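Local atomic coordinates of methylocystis parvus OBBP MbnE (Methylocystis parvus OBBP, PDB entry 5ICQ), a protein that probably binds methanobactin, a small copper-chelating peptide, in the periplasm as the solute-binding component of the methanobactin transport machinery. Residues Ser103-Phe108 against Ser590-Ser595; Glu316-Leu321 against Ala501-Gly506; Lys364-Glu369 against Gly497-Ser502; Glu508-Trp513 against Gly536-Leu541. All coordinates share one frame; numbering follows the deposited sequence.

Contact 1. Residues Ser103-Phe108 against Ser590-Ser595; sequences SQDEPF and SPRYGS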
loop_
_atom_site.group_PDB
_atom_site.type_symbol
_atom_site.label_atom_id
_atom_site.label_comp_id
_atom_site.label_asym_id
_atom_site.label_seq_id
_atom_site.Cartn_x
_atom_site.Cartn_y
_atom_site.Cartn_z
ATOM N N SER A 103 2.558 14.953 4.007
ATOM C CA SER A 103 3.335 14.657 5.202
ATOM C C SER A 103 3.110 13.206 5.588
ATOM O O SER A 103 1.969 12.794 5.832
ATOM C CB SER A 103 2.957 15.551 6.378
ATOM O OG SER A 103 3.656 15.088 7.526
ATOM N N GLN A 104 4.192 12.433 5.657
ATOM C CA GLN A 104 4.059 11.045 6.078
ATOM C C GLN A 104 3.948 10.895 7.584
ATOM O O GLN A 104 3.948 9.766 8.090
ATOM C CB GLN A 104 5.223 10.214 5.538
ATOM C CG GLN A 104 4.992 9.724 4.114
ATOM C CD GLN A 104 3.596 9.121 3.904
ATOM O OE1 GLN A 104 3.078 8.389 4.758
ATOM N NE2 GLN A 104 2.985 9.426 2.760
ATOM N N ASP A 105 3.845 11.997 8.313
ATOM C CA ASP A 105 3.604 11.936 9.749
ATOM C C ASP A 105 2.122 11.900 10.110
ATOM O O ASP A 105 1.790 11.823 11.300
ATOM C CB ASP A 105 4.264 13.125 10.443
ATOM C CG ASP A 105 4.893 12.739 11.760
ATOM O OD1 ASP A 105 5.491 11.639 11.840
ATOM O OD2 ASP A 105 4.782 13.529 12.710
ATOM N N GLU A 106 1.232 11.970 9.129
ATOM C CA GLU A 106 -0.208 11.906 9.328
ATOM C C GLU A 106 -0.778 10.856 8.387
ATOM O O GLU A 106 -0.133 10.494 7.397
ATOM C CB GLU A 106 -0.858 13.271 9.071
ATOM C CG GLU A 106 -0.396 14.361 10.051
ATOM C CD GLU A 106 -0.917 15.750 9.692
ATOM O OE1 GLU A 106 -2.142 15.975 9.733
ATOM O OE2 GLU A 106 -0.091 16.622 9.361
ATOM N N PRO A 107 -1.971 10.319 8.679
ATOM C CA PRO A 107 -2.541 9.302 7.770
ATOM C C PRO A 107 -2.682 9.788 6.335
ATOM O O PRO A 107 -2.241 9.107 5.399
ATOM C CB PRO A 107 -3.909 8.989 8.404
ATOM C CG PRO A 107 -3.786 9.382 9.832
ATOM C CD PRO A 107 -2.791 10.515 9.891
ATOM N N PHE A 108 -3.284 10.957 6.132
ATOM C CA PHE A 108 -3.441 11.510 4.791
ATOM C C PHE A 108 -3.650 13.020 4.876
ATOM O O PHE A 108 -4.794 13.492 4.871
ATOM C CB PHE A 108 -4.624 10.832 4.079
ATOM C CG PHE A 108 -4.643 11.011 2.566
ATOM C CD1 PHE A 108 -3.652 11.728 1.908
ATOM C CD2 PHE A 108 -5.674 10.461 1.810
ATOM C CE1 PHE A 108 -3.683 11.883 0.514
ATOM C CE2 PHE A 108 -5.718 10.619 0.428
ATOM C CZ PHE A 108 -4.720 11.331 -0.222
ATOM N N SER A 590 11.425 9.456 12.931
ATOM C CA SER A 590 10.969 8.871 11.680
ATOM C C SER A 590 9.470 9.102 11.500
ATOM O O SER A 590 8.747 9.340 12.473
ATOM C CB SER A 590 11.296 7.379 11.666
ATOM O OG SER A 590 12.704 7.199 11.749
ATOM N N PRO A 591 8.968 9.058 10.263
ATOM C CA PRO A 591 7.545 9.357 10.042
ATOM C C PRO A 591 6.642 8.309 10.672
ATOM O O PRO A 591 6.948 7.114 10.653
ATOM C CB PRO A 591 7.412 9.356 8.513
ATOM C CG PRO A 591 8.540 8.552 8.033
ATOM C CD PRO A 591 9.671 8.802 8.996
ATOM N N ARG A 592 5.510 8.771 11.222
ATOM C CA ARG A 592 4.578 7.868 11.901
ATOM C C ARG A 592 3.860 6.925 10.939
ATOM O O ARG A 592 3.368 5.870 11.370
ATOM C CB ARG A 592 3.522 8.664 12.678
ATOM C CG ARG A 592 4.052 9.505 13.824
ATOM C CD ARG A 592 2.934 10.290 14.511
ATOM N NE ARG A 592 1.931 9.415 15.127
ATOM C CZ ARG A 592 0.821 9.843 15.732
ATOM N NH1 ARG A 592 0.554 11.141 15.803
ATOM N NH2 ARG A 592 -0.027 8.973 16.268
ATOM N N TYR A 593 3.751 7.288 9.664
ATOM C CA TYR A 593 2.974 6.501 8.718
ATOM C C TYR A 593 3.805 6.204 7.478
ATOM O O TYR A 593 4.935 6.679 7.323
ATOM C CB TYR A 593 1.656 7.209 8.345
ATOM C CG TYR A 593 0.759 7.363 9.536
ATOM C CD1 TYR A 593 -0.022 6.300 9.986
ATOM C CD2 TYR A 593 0.730 8.552 10.253
ATOM C CE1 TYR A 593 -0.828 6.435 11.104
ATOM C CE2 TYR A 593 -0.067 8.695 11.364
ATOM C CZ TYR A 593 -0.843 7.639 11.788
ATOM O OH TYR A 593 -1.632 7.818 12.899
ATOM N N GLY A 594 3.230 5.378 6.606
ATOM C CA GLY A 594 3.893 4.990 5.381
ATOM C C GLY A 594 4.610 3.659 5.457
ATOM O O GLY A 594 5.178 3.297 6.491
ATOM N N SER A 595 4.587 2.922 4.356
ATOM C CA SER A 595 5.382 1.711 4.222
ATOM C C SER A 595 5.808 1.596 2.760
ATOM O O SER A 595 4.973 1.726 1.876
ATOM C CB SER A 595 4.596 0.470 4.659
ATOM O OG SER A 595 5.418 -0.691 4.629
#

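Contact 2. Residues Glu316-Leu321 against Ala501-Gly506; sequences ENPKGL and ASASPG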
loop_
_atom_site.group_PDB
_atom_site.type_symbol
_atom_site.label_atom_id
_atom_site.label_comp_id
_atom_site.label_asym_id
_atom_site.label_seq_id
_atom_site.Cartn_x
_atom_site.Cartn_y
_atom_site.Cartn_z
ATOM N N GLU A 316 3.452 3.528 12.839
ATOM C CA GLU A 316 2.042 3.283 13.092
ATOM C C GLU A 316 1.275 2.912 11.833
ATOM O O GLU A 316 0.043 2.867 11.865
ATOM C CB GLU A 316 1.419 4.503 13.765
ATOM C CG GLU A 316 2.071 4.797 15.112
ATOM C CD GLU A 316 1.677 6.142 15.676
ATOM O OE1 GLU A 316 0.476 6.342 15.955
ATOM O OE2 GLU A 316 2.571 6.998 15.842
ATOM N N ASN A 317 1.967 2.634 10.740
ATOM C CA ASN A 317 1.286 2.190 9.531
ATOM C C ASN A 317 0.661 0.816 9.763
ATOM O O ASN A 317 1.324 -0.072 10.301
ATOM C CB ASN A 317 2.263 2.120 8.365
ATOM C CG ASN A 317 1.578 2.299 7.033
ATOM O OD1 ASN A 317 1.086 3.383 6.727
ATOM N ND2 ASN A 317 1.532 1.235 6.235
ATOM N N PRO A 318 -0.592 0.599 9.366
ATOM C CA PRO A 318 -1.210 -0.717 9.578
ATOM C C PRO A 318 -0.559 -1.804 8.738
ATOM O O PRO A 318 0.011 -1.550 7.674
ATOM C CB PRO A 318 -2.672 -0.503 9.161
ATOM C CG PRO A 318 -2.645 0.701 8.276
ATOM C CD PRO A 318 -1.543 1.578 8.816
ATOM N N LYS A 319 -0.681 -3.035 9.229
ATOM C CA LYS A 319 -0.062 -4.214 8.641
ATOM C C LYS A 319 -1.143 -5.130 8.082
ATOM O O LYS A 319 -2.330 -4.992 8.402
ATOM C CB LYS A 319 0.769 -4.975 9.679
ATOM C CG LYS A 319 1.857 -4.137 10.356
ATOM C CD LYS A 319 2.999 -3.867 9.387
ATOM C CE LYS A 319 4.078 -3.017 10.031
ATOM N NZ LYS A 319 3.519 -1.735 10.555
ATOM N N GLY A 320 -0.716 -6.088 7.264
ATOM C CA GLY A 320 -1.646 -7.007 6.626
ATOM C C GLY A 320 -2.208 -6.401 5.350
ATOM O O GLY A 320 -1.827 -5.292 4.985
ATOM N N LEU A 321 -3.088 -7.120 4.654
ATOM C CA LEU A 321 -3.415 -8.509 4.972
ATOM C C LEU A 321 -3.249 -9.348 3.701
ATOM O O LEU A 321 -3.766 -8.985 2.635
ATOM C CB LEU A 321 -4.849 -8.644 5.517
ATOM C CG LEU A 321 -5.379 -10.072 5.815
ATOM C CD1 LEU A 321 -6.442 -10.050 6.919
ATOM C CD2 LEU A 321 -5.959 -10.754 4.556
ATOM N N ALA A 501 -3.059 -3.165 3.618
ATOM C CA ALA A 501 -3.665 -2.165 4.492
ATOM C C ALA A 501 -3.058 -0.790 4.252
ATOM O O ALA A 501 -1.869 -0.649 3.967
ATOM C CB ALA A 501 -3.477 -2.526 5.970
ATOM N N SER A 502 -3.884 0.233 4.397
ATOM C CA SER A 502 -3.428 1.607 4.305
ATOM C C SER A 502 -3.894 2.343 5.552
ATOM O O SER A 502 -4.863 1.938 6.194
ATOM C CB SER A 502 -3.957 2.268 3.024
ATOM O OG SER A 502 -4.569 3.512 3.274
ATOM N N ALA A 503 -3.171 3.405 5.913
ATOM C CA ALA A 503 -3.574 4.218 7.053
ATOM C C ALA A 503 -4.802 5.068 6.764
ATOM O O ALA A 503 -5.364 5.645 7.697
ATOM C CB ALA A 503 -2.417 5.126 7.494
ATOM N N SER A 504 -5.225 5.183 5.505
ATOM C CA SER A 504 -6.408 5.971 5.155
ATOM C C SER A 504 -7.179 5.235 4.072
ATOM O O SER A 504 -7.208 5.660 2.915
ATOM C CB SER A 504 -6.014 7.380 4.696
ATOM O OG SER A 504 -7.152 8.240 4.664
ATOM N N PRO A 505 -7.827 4.119 4.418
ATOM C CA PRO A 505 -8.564 3.354 3.406
ATOM C C PRO A 505 -9.645 4.197 2.753
ATOM O O PRO A 505 -10.308 5.010 3.403
ATOM C CB PRO A 505 -9.157 2.182 4.198
ATOM C CG PRO A 505 -9.120 2.612 5.633
ATOM C CD PRO A 505 -7.927 3.514 5.755
ATOM N N GLY A 506 -9.796 4.020 1.449
ATOM C CA GLY A 506 -10.673 4.873 0.656
ATOM C C GLY A 506 -11.322 4.125 -0.470
ATOM O O GLY A 506 -11.766 2.980 -0.295
HETATM O O HOH W 1 -0.462 4.091 4.773
HETATM O O HOH W 2 0.505 0.963 3.673
HETATM O O HOH W 3 0.235 -2.185 5.114
#

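Contact 3. Residues Lys364-Glu369 against Gly497-Ser502; sequences KSFFDE and GQYVAS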
loop_
_atom_site.group_PDB
_atom_site.type_symbol
_atom_site.label_atom_id
_atom_site.label_comp_id
_atom_site.label_asym_id
_atom_site.label_seq_id
_atom_site.Cartn_x
_atom_site.Cartn_y
_atom_site.Cartn_z
ATOM N N LYS A 364 -4.029 -10.463 12.123
ATOM C CA LYS A 364 -5.282 -10.646 12.853
ATOM C C LYS A 364 -6.385 -9.705 12.406
ATOM O O LYS A 364 -7.495 -9.782 12.941
ATOM C CB LYS A 364 -5.043 -10.470 14.365
ATOM C CG LYS A 364 -3.951 -11.373 14.906
ATOM C CD LYS A 364 -4.037 -11.556 16.418
ATOM C CE LYS A 364 -3.518 -10.353 17.171
ATOM N NZ LYS A 364 -3.279 -10.686 18.611
ATOM N N SER A 365 -6.117 -8.828 11.444
ATOM C CA SER A 365 -7.039 -7.759 11.096
ATOM C C SER A 365 -6.688 -7.294 9.694
ATOM O O SER A 365 -5.551 -7.467 9.244
ATOM C CB SER A 365 -6.936 -6.604 12.112
ATOM O OG SER A 365 -7.484 -5.399 11.605
ATOM N N PHE A 366 -7.675 -6.727 8.999
ATOM C CA PHE A 366 -7.369 -6.093 7.721
ATOM C C PHE A 366 -6.617 -4.781 7.888
ATOM O O PHE A 366 -6.099 -4.262 6.898
ATOM C CB PHE A 366 -8.653 -5.871 6.911
ATOM C CG PHE A 366 -9.175 -7.131 6.298
ATOM C CD1 PHE A 366 -10.025 -7.964 7.008
ATOM C CD2 PHE A 366 -8.740 -7.523 5.034
ATOM C CE1 PHE A 366 -10.469 -9.172 6.448
ATOM C CE2 PHE A 366 -9.186 -8.704 4.470
ATOM C CZ PHE A 366 -10.053 -9.526 5.176
ATOM N N PHE A 367 -6.535 -4.249 9.106
ATOM C CA PHE A 367 -5.763 -3.041 9.400
ATOM C C PHE A 367 -4.971 -3.293 10.681
ATOM O O PHE A 367 -5.108 -2.592 11.680
ATOM C CB PHE A 367 -6.683 -1.821 9.516
ATOM C CG PHE A 367 -7.507 -1.597 8.293
ATOM C CD1 PHE A 367 -7.014 -0.840 7.238
ATOM C CD2 PHE A 367 -8.753 -2.194 8.165
ATOM C CE1 PHE A 367 -7.761 -0.663 6.094
ATOM C CE2 PHE A 367 -9.508 -2.017 7.022
ATOM C CZ PHE A 367 -9.008 -1.255 5.984
ATOM N N ASP A 368 -4.116 -4.316 10.640
ATOM C CA ASP A 368 -3.548 -4.868 11.863
ATOM C C ASP A 368 -2.501 -3.929 12.463
ATOM O O ASP A 368 -1.875 -3.126 11.764
ATOM C CB ASP A 368 -2.929 -6.244 11.579
ATOM C CG ASP A 368 -2.891 -7.131 12.802
ATOM O OD1 ASP A 368 -3.469 -6.748 13.832
ATOM O OD2 ASP A 368 -2.294 -8.225 12.729
ATOM N N GLU A 369 -2.321 -4.046 13.781
ATOM C CA GLU A 369 -1.306 -3.298 14.528
ATOM C C GLU A 369 -1.449 -1.793 14.315
ATOM O O GLU A 369 -0.482 -1.086 14.020
ATOM C CB GLU A 369 0.100 -3.773 14.150
ATOM C CG GLU A 369 0.329 -5.251 14.387
ATOM C CD GLU A 369 1.806 -5.576 14.493
ATOM O OE1 GLU A 369 2.259 -6.535 13.840
ATOM O OE2 GLU A 369 2.518 -4.856 15.228
ATOM N N GLY A 497 -4.181 -14.351 -1.772
ATOM C CA GLY A 497 -4.457 -13.018 -2.255
ATOM C C GLY A 497 -3.925 -11.977 -1.293
ATOM O O GLY A 497 -3.654 -12.258 -0.128
ATOM N N GLN A 498 -3.794 -10.753 -1.801
ATOM C CA GLN A 498 -3.251 -9.643 -1.030
ATOM C C GLN A 498 -4.255 -8.497 -0.963
ATOM O O GLN A 498 -4.852 -8.124 -1.981
ATOM C CB GLN A 498 -1.934 -9.181 -1.652
ATOM C CG GLN A 498 -1.292 -8.013 -0.963
ATOM C CD GLN A 498 0.155 -7.820 -1.382
ATOM O OE1 GLN A 498 0.437 -7.318 -2.470
ATOM N NE2 GLN A 498 1.082 -8.222 -0.511
ATOM N N TYR A 499 -4.438 -7.940 0.243
ATOM C CA TYR A 499 -5.308 -6.780 0.506
ATOM C C TYR A 499 -4.485 -5.819 1.368
ATOM O O TYR A 499 -4.640 -5.800 2.585
ATOM C CB TYR A 499 -6.603 -7.198 1.215
ATOM C CG TYR A 499 -7.409 -8.198 0.422
ATOM C CD1 TYR A 499 -7.150 -9.562 0.515
ATOM C CD2 TYR A 499 -8.400 -7.772 -0.452
ATOM C CE1 TYR A 499 -7.876 -10.483 -0.233
ATOM C CE2 TYR A 499 -9.143 -8.689 -1.195
ATOM C CZ TYR A 499 -8.877 -10.040 -1.072
ATOM O OH TYR A 499 -9.594 -10.959 -1.814
ATOM N N VAL A 500 -3.588 -5.056 0.735
ATOM C CA VAL A 500 -2.614 -4.267 1.493
ATOM C C VAL A 500 -3.325 -3.195 2.308
ATOM O O VAL A 500 -4.098 -2.398 1.765
ATOM C CB VAL A 500 -1.581 -3.633 0.546
ATOM C CG1 VAL A 500 -0.722 -2.609 1.306
ATOM C CG2 VAL A 500 -0.696 -4.697 -0.098
ATOM N N ALA A 501 -3.059 -3.165 3.618
ATOM C CA ALA A 501 -3.665 -2.165 4.492
ATOM C C ALA A 501 -3.058 -0.790 4.252
ATOM O O ALA A 501 -1.869 -0.649 3.967
ATOM C CB ALA A 501 -3.477 -2.526 5.970
ATOM N N SER A 502 -3.884 0.233 4.397
ATOM C CA SER A 502 -3.428 1.607 4.305
ATOM C C SER A 502 -3.894 2.343 5.552
ATOM O O SER A 502 -4.863 1.938 6.194
ATOM C CB SER A 502 -3.957 2.268 3.024
ATOM O OG SER A 502 -4.569 3.512 3.274
HETATM O O HOH W 4 -6.625 -4.374 4.114
#

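Contact 4. Residues Glu508-Trp513 against Gly536-Leu541; sequences EQRMRW and GMISAL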
loop_
_atom_site.group_PDB
_atom_site.type_symbol
_atom_site.label_atom_id
_atom_site.label_comp_id
_atom_site.label_asym_id
_atom_site.label_seq_id
_atom_site.Cartn_x
_atom_site.Cartn_y
_atom_site.Cartn_z
ATOM N N GLU A 508 -10.337 2.538 -2.931
ATOM C CA GLU A 508 -9.818 1.233 -3.320
ATOM C C GLU A 508 -10.514 0.093 -2.584
ATOM O O GLU A 508 -10.469 -1.050 -3.053
ATOM C CB GLU A 508 -8.303 1.157 -3.090
ATOM C CG GLU A 508 -7.878 0.846 -1.664
ATOM C CD GLU A 508 -8.083 2.025 -0.720
ATOM O OE1 GLU A 508 -8.255 3.164 -1.204
ATOM O OE2 GLU A 508 -8.092 1.806 0.512
ATOM N N GLN A 509 -11.161 0.370 -1.448
ATOM C CA GLN A 509 -11.896 -0.692 -0.766
ATOM C C GLN A 509 -13.062 -1.189 -1.607
ATOM O O GLN A 509 -13.434 -2.366 -1.519
ATOM C CB GLN A 509 -12.411 -0.209 0.594
ATOM C CG GLN A 509 -11.295 0.132 1.609
ATOM C CD GLN A 509 -10.297 -0.997 1.805
ATOM O OE1 GLN A 509 -10.674 -2.138 2.091
ATOM N NE2 GLN A 509 -9.010 -0.686 1.636
ATOM N N ARG A 510 -13.666 -0.312 -2.414
ATOM C CA ARG A 510 -14.751 -0.766 -3.283
ATOM C C ARG A 510 -14.254 -1.785 -4.300
ATOM O O ARG A 510 -14.949 -2.761 -4.604
ATOM C CB ARG A 510 -15.397 0.419 -4.002
ATOM C CG ARG A 510 -16.153 1.345 -3.077
ATOM C CD ARG A 510 -17.357 1.938 -3.780
ATOM N NE ARG A 510 -18.389 2.345 -2.830
ATOM C CZ ARG A 510 -18.732 3.608 -2.598
ATOM N NH1 ARG A 510 -18.131 4.593 -3.257
ATOM N NH2 ARG A 510 -19.683 3.883 -1.711
ATOM N N MET A 511 -13.067 -1.566 -4.861
ATOM C CA MET A 511 -12.566 -2.505 -5.857
ATOM C C MET A 511 -12.347 -3.878 -5.239
ATOM O O MET A 511 -12.613 -4.901 -5.876
ATOM C CB MET A 511 -11.262 -1.988 -6.474
ATOM C CG MET A 511 -11.303 -0.500 -6.801
ATOM S SD MET A 511 -9.800 0.082 -7.614
ATOM C CE MET A 511 -8.534 -0.259 -6.410
ATOM N N ARG A 512 -11.876 -3.915 -3.992
ATOM C CA ARG A 512 -11.519 -5.178 -3.345
ATOM C C ARG A 512 -12.713 -5.925 -2.757
ATOM O O ARG A 512 -12.645 -7.151 -2.606
ATOM C CB ARG A 512 -10.538 -4.928 -2.205
ATOM C CG ARG A 512 -9.244 -4.242 -2.590
ATOM C CD ARG A 512 -8.542 -3.778 -1.329
ATOM N NE ARG A 512 -7.254 -3.142 -1.609
ATOM C CZ ARG A 512 -6.363 -2.823 -0.673
ATOM N NH1 ARG A 512 -6.612 -3.086 0.605
ATOM N NH2 ARG A 512 -5.214 -2.251 -1.012
ATOM N N TRP A 513 -13.770 -5.217 -2.343
ATOM C CA TRP A 513 -14.790 -5.855 -1.505
ATOM C C TRP A 513 -16.238 -5.542 -1.868
ATOM O O TRP A 513 -17.123 -6.144 -1.257
ATOM C CB TRP A 513 -14.568 -5.485 -0.020
ATOM C CG TRP A 513 -13.293 -6.069 0.526
ATOM C CD1 TRP A 513 -12.134 -5.403 0.829
ATOM C CD2 TRP A 513 -13.043 -7.460 0.798
ATOM N NE1 TRP A 513 -11.179 -6.302 1.271
ATOM C CE2 TRP A 513 -11.718 -7.567 1.268
ATOM C CE3 TRP A 513 -13.820 -8.621 0.695
ATOM C CZ2 TRP A 513 -11.150 -8.795 1.632
ATOM C CZ3 TRP A 513 -13.257 -9.842 1.062
ATOM C CH2 TRP A 513 -11.930 -9.918 1.513
ATOM N N GLY A 536 -22.357 -1.054 2.858
ATOM C CA GLY A 536 -22.782 0.020 3.743
ATOM C C GLY A 536 -21.654 0.569 4.600
ATOM O O GLY A 536 -21.574 1.776 4.833
ATOM N N MET A 537 -20.769 -0.304 5.090
ATOM C CA MET A 537 -19.637 0.207 5.861
ATOM C C MET A 537 -18.605 0.909 4.991
ATOM O O MET A 537 -17.961 1.858 5.457
ATOM C CB MET A 537 -18.970 -0.896 6.690
ATOM C CG MET A 537 -19.865 -1.469 7.759
ATOM S SD MET A 537 -20.509 -0.223 8.934
ATOM C CE MET A 537 -19.192 0.959 9.254
ATOM N N ILE A 538 -18.424 0.475 3.743
ATOM C CA ILE A 538 -17.564 1.234 2.841
ATOM C C ILE A 538 -18.138 2.632 2.632
ATOM O O ILE A 538 -17.418 3.635 2.699
ATOM C CB ILE A 538 -17.383 0.484 1.508
ATOM C CG1 ILE A 538 -16.551 -0.782 1.732
ATOM C CG2 ILE A 538 -16.707 1.387 0.471
ATOM C CD1 ILE A 538 -16.465 -1.682 0.518
ATOM N N SER A 539 -19.450 2.720 2.403
ATOM C CA SER A 539 -20.071 4.036 2.281
ATOM C C SER A 539 -19.845 4.864 3.535
ATOM O O SER A 539 -19.592 6.072 3.453
ATOM C CB SER A 539 -21.568 3.902 1.998
ATOM O OG SER A 539 -21.783 3.210 0.782
ATOM N N ALA A 540 -19.901 4.229 4.710
ATOM C CA ALA A 540 -19.764 4.979 5.954
ATOM C C ALA A 540 -18.337 5.475 6.157
ATOM O O ALA A 540 -18.127 6.599 6.628
ATOM C CB ALA A 540 -20.196 4.122 7.146
ATOM N N LEU A 541 -17.337 4.657 5.823
ATOM C CA LEU A 541 -15.971 5.155 5.968
ATOM C C LEU A 541 -15.643 6.187 4.897
ATOM O O LEU A 541 -14.804 7.059 5.126
ATOM C CB LEU A 541 -14.959 3.998 5.948
ATOM C CG LEU A 541 -14.645 3.287 4.631
ATOM C CD1 LEU A 541 -13.498 3.978 3.886
ATOM C CD2 LEU A 541 -14.298 1.814 4.908
#

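Contact 1. Residues Ser103-Phe108 against Ser590-Ser595
Tyr-593, Gln-104 and Asp-105 lose the most surface here. The backbone N of Tyr-593 donates to Gln-104 O at 2.9 Å, somewhat bent at the hydrogen. One residue on, Asp-105 uses its side chain: OD1 takes the N-H of Arg-592 at 2.9 Å on the anti side of the carboxylate, while Arg-592 CG rests against the same oxygen. OD2 turns to a salt bridge with Arg-589, so a short acidic side chain suits a site with a peptide N-H on one oxygen and a guanidinium on the other. The acceptors lie in a type I beta turn, Ser-103 to Glu-106, in the loop joining antiparallel strands 100-103 and 109-120. Ser-103 OG steadies it as an ST turn by accepting from Asp-105 N at 3.2 Å. The Tyr-593 ring packs against the chain leaving this turn, CD2 being close to Glu-106 C. Pro-107 CG sits over one ring face, 4.3 Å from the centroid, in a CH-pi contact, and its CD meets CE2 at 3.6 Å; a flat ring and a rigid pyrrolidine fit together closely. Gln-104 bends at chi2 (-47°), which carries OE1 back toward Gly-594, whose backbone angles (phi 97°, psi 144°) call for glycine. The more exposed Arg-592 carries its aliphatic CG and CD across Asp-105 at a slant, and its NE forms a salt bridge with Glu-316.

Contact 2. Residues Glu316-Leu321 against Ala501-Gly506
Ala-501 begins the contact by donating its backbone N to Gly-320 O at 2.8 Å. Its methyl points into the other segment, 3.9 Å from Pro-318 CB and close to the carbonyl oxygens of Lys-319 and Gly-320; so small a side chain lets the backbones come near enough to bond. Gly-320 has backbone angles (phi 85°, psi -179°) that call for glycine, and a cis peptide links it to Leu-321. The carbonyl O of Ala-501 is gripped by two waters, one bridging to Asn-317 ND2 and the other to Pro-318 O. Next, Ser-502 presents its backbone O to Pro-318 CG at 3.3 Å, while its hydroxyl accepts from Ser-504 N at 2.9 Å and folds the chain into an ST turn. Ala-503 then sets its CB 3.9 Å from Pro-318 CD, so that the proline ring is lodged between two alanine methyls. The N-H of Ala-503 reaches Asn-317 through a third water, which donates to OD1 at 2.6 Å. With CG anti to the backbone N (chi1 -154°), Asn-317 brings its amide to two of the three waters, and OD1 also accepts from Gly-594 N. The segment 316-321 leads from strand 308-313 into strand 322-326, which belongs to the large mixed sheet, consistent with one of the interlobe crossovers of a two-lobed solute-binding protein.

Contact 3. Residues Lys364-Glu369 against Gly497-Ser502
Phe-366 and Phe-367 close over the end of strand 494-498, where the chain leaves the large mixed sheet and turns into the loop of Tyr-499 to Ser-502. The Phe-bearing loop follows strand 361-362 of the same sheet, so aromatic side chains cover the place where strand 494-498 ends. The apolar part of the contact is loose but buried. Phe-366 turns its ring edge to Tyr-499, CD2 lying 4.4 Å from Tyr-499 CB, and both rings also meet Trp-513, that of Tyr-499 stacked and that of Phe-366 nearly perpendicular. With CG anti to its carbonyl carbon (chi1 -57°), Phe-367 brings CD1 to 4.1 Å from the methyl of Ala-501; large flat rings suit this place because they also pack on helix 547-563, Phe-366 on Leu-561 and Phe-367 on Val-554. Polar contacts with the ring are slight: the backbone O of Ser-502 lies near the plane of Phe-367, at its edge, 3.7 Å from CD1. Hydrogen bonds within the loop fix its shape. Ser-365 OG accepts from Phe-367 N at 2.9 Å in an ST turn, and Asp-368 OD2 takes the N-H of Lys-364 from above the carboxylate plane. Between the segments the polar link is a water, which donates to Phe-366 O at 2.8 Å and to Tyr-499 O at 2.9 Å, beside the Ala-501 methyl that touches Phe-366 O at 3.3 Å.

Contact 4. Residues Glu508-Trp513 against Gly536-Leu541
Ile-538 is the wedge between helix 508-513 and helix 532-543, whose short segments run antiparallel (170° between their directions) with axes 10.3 Å apart. The tight part of this helix pair is built from the two branches of Ile-538. CG2 presses on the aliphatic run of Arg-510, 3.6 Å from CG, and CD1 reaches the backbone of the facing helix, 3.7 Å from Gln-509 O and 4.3 Å from Trp-513 CB. A beta-branched side chain suits the place, since one residue reaches positions one turn apart, Gln-509 and Trp-513, and Arg-510 as well: chi1 of -69° sets CG1 beside its own backbone N and leaves CG2 for the arginine. Helix 547-563 closes this inner side with Tyr-557, which touches Ile-538, Leu-541 and Trp-513. Gln-509 starts toward the other helix but then turns aside. Its NE2 donates to Glu-508 OE2 at 2.9 Å, nearly in the plane of its own amide, and OE1 is hydrogen-bonded to the hydroxyl of Tyr-557, so both ends of a buried amide are satisfied.

The outer side is looser. There the exposed Arg-510, bent at chi2, passes across Ile-538 toward Ser-539, and the edge of its guanidinium meets Ser-539 OG through NH2 at 3.3 Å, a weak and bent bond (N-H...O 130°). The serine hydroxyl is already bonded to Asp-535 O of its own helix. The chemistry therefore implies that apolar contact around Ile-538 does most of the joining, with the arginine adding a methylene cover and only a faint polar tether at the solvent edge.

Overall arrangement
Contacts 2 and 3 are buried near the chain centre: they share Ala-501 and Ser-502, their centres lie 6 Å apart, and Lys-319 N bonds to Asp-368 O between them. Contact 2 combines one backbone hydrogen bond, bridging waters and proline-alanine packing; contact 3 relies on aromatic cover. Contact 4, between neighbouring helices, is buried too but farther from the chain centre; it is joined mainly by apolar contact, with one weak polar bond from an exposed arginine at its rim, and meets contact 3 through Trp-513 and the Arg-512 bond to Val-500 O. Contact 1 is only partly buried and uses direct polar bonds. It touches contact 2 through the salt bridge Arg-592 to Glu-316, yet stays clear of contacts 3 and 4.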